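Local coordinates for protein putative rhamnosidase (PDB 3W5M) that hydrolyses terminal non-reducing alpha-L-rhamnose residues from rhamnosides, releasing L-rhamnose from citrus flavonoids and gum arabic, at residues G335-G339 / R340-A344. Residues are numbered along the deposited sequence; the frame is centred on the assembly and turned at random. Where two conformers were deposited one is given.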
loop_
_atom_site.group_PDB
_atom_site.type_symbol
_atom_site.label_atom_id
_atom_site.label_comp_id
_atom_site.label_asym_id
_atom_site.label_seq_id
_atom_site.Cartn_x
_atom_site.Cartn_y
_atom_site.Cartn_z
ATOM N N GLY A 335 -10.303 -2.003 -28.624
ATOM C CA GLY A 335 -11.507 -1.546 -27.941
ATOM C C GLY A 335 -11.857 -2.202 -26.617
ATOM O O GLY A 335 -12.947 -2.009 -26.129
ATOM N N ARG A 336 -10.929 -2.951 -26.022
ATOM C CA ARG A 336 -11.175 -3.701 -24.803
ATOM C C ARG A 336 -9.984 -3.484 -23.864
ATOM O O ARG A 336 -8.831 -3.643 -24.271
ATOM C CB ARG A 336 -11.327 -5.191 -25.132
ATOM C CG ARG A 336 -11.461 -6.105 -23.931
ATOM C CD ARG A 336 -12.042 -7.465 -24.322
ATOM N NE ARG A 336 -11.741 -8.494 -23.318
ATOM C CZ ARG A 336 -12.536 -8.824 -22.298
ATOM N NH1 ARG A 336 -13.707 -8.216 -22.122
ATOM N NH2 ARG A 336 -12.163 -9.769 -21.448
ATOM N N ARG A 337 -10.271 -3.087 -22.628
ATOM C CA ARG A 337 -9.232 -2.927 -21.609
ATOM C C ARG A 337 -8.507 -4.247 -21.379
ATOM O O ARG A 337 -9.128 -5.304 -21.368
ATOM C CB ARG A 337 -9.926 -2.483 -20.335
ATOM C CG ARG A 337 -9.066 -1.742 -19.343
ATOM C CD ARG A 337 -8.633 -2.701 -18.287
ATOM N NE ARG A 337 -8.863 -2.153 -16.960
ATOM C CZ ARG A 337 -8.032 -2.336 -15.945
ATOM N NH1 ARG A 337 -6.899 -3.025 -16.120
ATOM N NH2 ARG A 337 -8.331 -1.819 -14.763
ATOM N N VAL A 338 -7.182 -4.206 -21.180
ATOM C CA VAL A 338 -6.416 -5.423 -21.005
ATOM C C VAL A 338 -6.297 -5.659 -19.485
ATOM O O VAL A 338 -5.808 -4.771 -18.740
ATOM C CB VAL A 338 -5.000 -5.288 -21.613
ATOM C CG1 VAL A 338 -4.163 -6.515 -21.306
ATOM C CG2 VAL A 338 -5.051 -5.031 -23.119
ATOM N N GLY A 339 -6.729 -6.838 -19.047
ATOM C CA GLY A 339 -6.638 -7.250 -17.646
ATOM C C GLY A 339 -7.561 -6.537 -16.679
ATOM O O GLY A 339 -8.531 -5.886 -17.075
ATOM N N ARG A 340 -7.292 -6.703 -15.396
ATOM C CA ARG A 340 -8.122 -6.128 -14.354
ATOM C C ARG A 340 -7.260 -5.529 -13.241
ATOM O O ARG A 340 -7.693 -5.434 -12.090
ATOM C CB ARG A 340 -9.079 -7.199 -13.808
ATOM C CG ARG A 340 -8.421 -8.518 -13.413
ATOM C CD ARG A 340 -9.475 -9.586 -13.157
ATOM N NE ARG A 340 -9.000 -10.721 -12.364
ATOM C CZ ARG A 340 -9.273 -10.879 -11.080
ATOM N NH1 ARG A 340 -9.991 -9.967 -10.440
ATOM N NH2 ARG A 340 -8.830 -11.937 -10.437
ATOM N N ASP A 341 -6.041 -5.130 -13.583
ATOM C CA ASP A 341 -5.136 -4.596 -12.562
ATOM C C ASP A 341 -5.433 -3.120 -12.411
ATOM O O ASP A 341 -5.901 -2.481 -13.347
ATOM C CB ASP A 341 -3.655 -4.759 -12.951
ATOM C CG ASP A 341 -3.185 -6.222 -12.999
ATOM O OD1 ASP A 341 -3.917 -7.168 -12.597
ATOM O OD2 ASP A 341 -2.011 -6.413 -13.409
ATOM N N GLN A 342 -5.126 -2.577 -11.239
ATOM C CA GLN A 342 -5.242 -1.151 -10.987
ATOM C C GLN A 342 -3.855 -0.652 -10.579
ATOM O O GLN A 342 -3.100 -1.398 -9.943
ATOM C CB GLN A 342 -6.205 -0.910 -9.833
ATOM C CG GLN A 342 -7.587 -1.547 -10.014
ATOM C CD GLN A 342 -8.409 -0.862 -11.111
ATOM O OE1 GLN A 342 -8.233 0.322 -11.406
ATOM N NE2 GLN A 342 -9.309 -1.621 -11.736
ATOM N N LEU A 343 -3.544 0.607 -10.902
ATOM C CA LEU A 343 -2.272 1.214 -10.458
ATOM C C LEU A 343 -1.023 0.400 -10.837
ATOM O O LEU A 343 -0.056 0.354 -10.070
ATOM C CB LEU A 343 -2.331 1.459 -8.932
ATOM C CG LEU A 343 -3.597 2.131 -8.406
ATOM C CD1 LEU A 343 -3.512 2.171 -6.880
ATOM C CD2 LEU A 343 -3.674 3.542 -8.952
ATOM N N ALA A 344 -1.041 -0.245 -12.006
ATOM C CA ALA A 344 0.088 -1.059 -12.468
ATOM C C ALA A 344 1.180 -0.068 -12.828
ATOM O O ALA A 344 0.885 0.959 -13.427
ATOM C CB ALA A 344 -0.299 -1.853 -13.703
HETATM O O HOH W 1 -4.765 -4.835 -16.094
#
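R337 reaches forward along its own chain and takes the backbone carbonyl of D341 in a two-nitrogen grip, close to the short strand 336-337 at the edge of an antiparallel beta-sheet in the alpha-L-rhamnosidase N-terminal domain. NH1 of R337 lies 3.0 Å from D341 O and NH2 of R337 lies 2.9 Å from the same oxygen, which sits almost in the guanidinium plane. The two bonds differ at the carbonyl: NH1 approaches in the carbonyl plane on a lone pair, whereas NH2 comes from above that plane. CG of R337 stands anti to the backbone N (chi1 -156°), and bends at chi2 and chi3 then bring the guanidinium round to D341. NH1 of R337 also makes a weak hydrogen bond to V338 O at 3.3 Å, which may add a little to the hold. CA of R340 lies over one guanidinium face, while the amide of Q342 comes up at the edge, its plane turned 74° from the guanidinium. There NE2 of Q342 and NH2 of R337, both donors, are 3.2 Å apart without bonding. Replacing R337 by a leucine would probably leave D341 O with neither guanidinium donor and this stretch of chain less firmly held. The carboxylate of D341 is engaged elsewhere, in a salt bridge with R481 and a hydrogen bond between OD2 and the Y359 hydroxyl. V338 pairs through its backbone with A331 of the neighbouring strand 328-333. One water bridges the same stretch, donating to V338 O and accepting from D341 N, each at 2.8 Å.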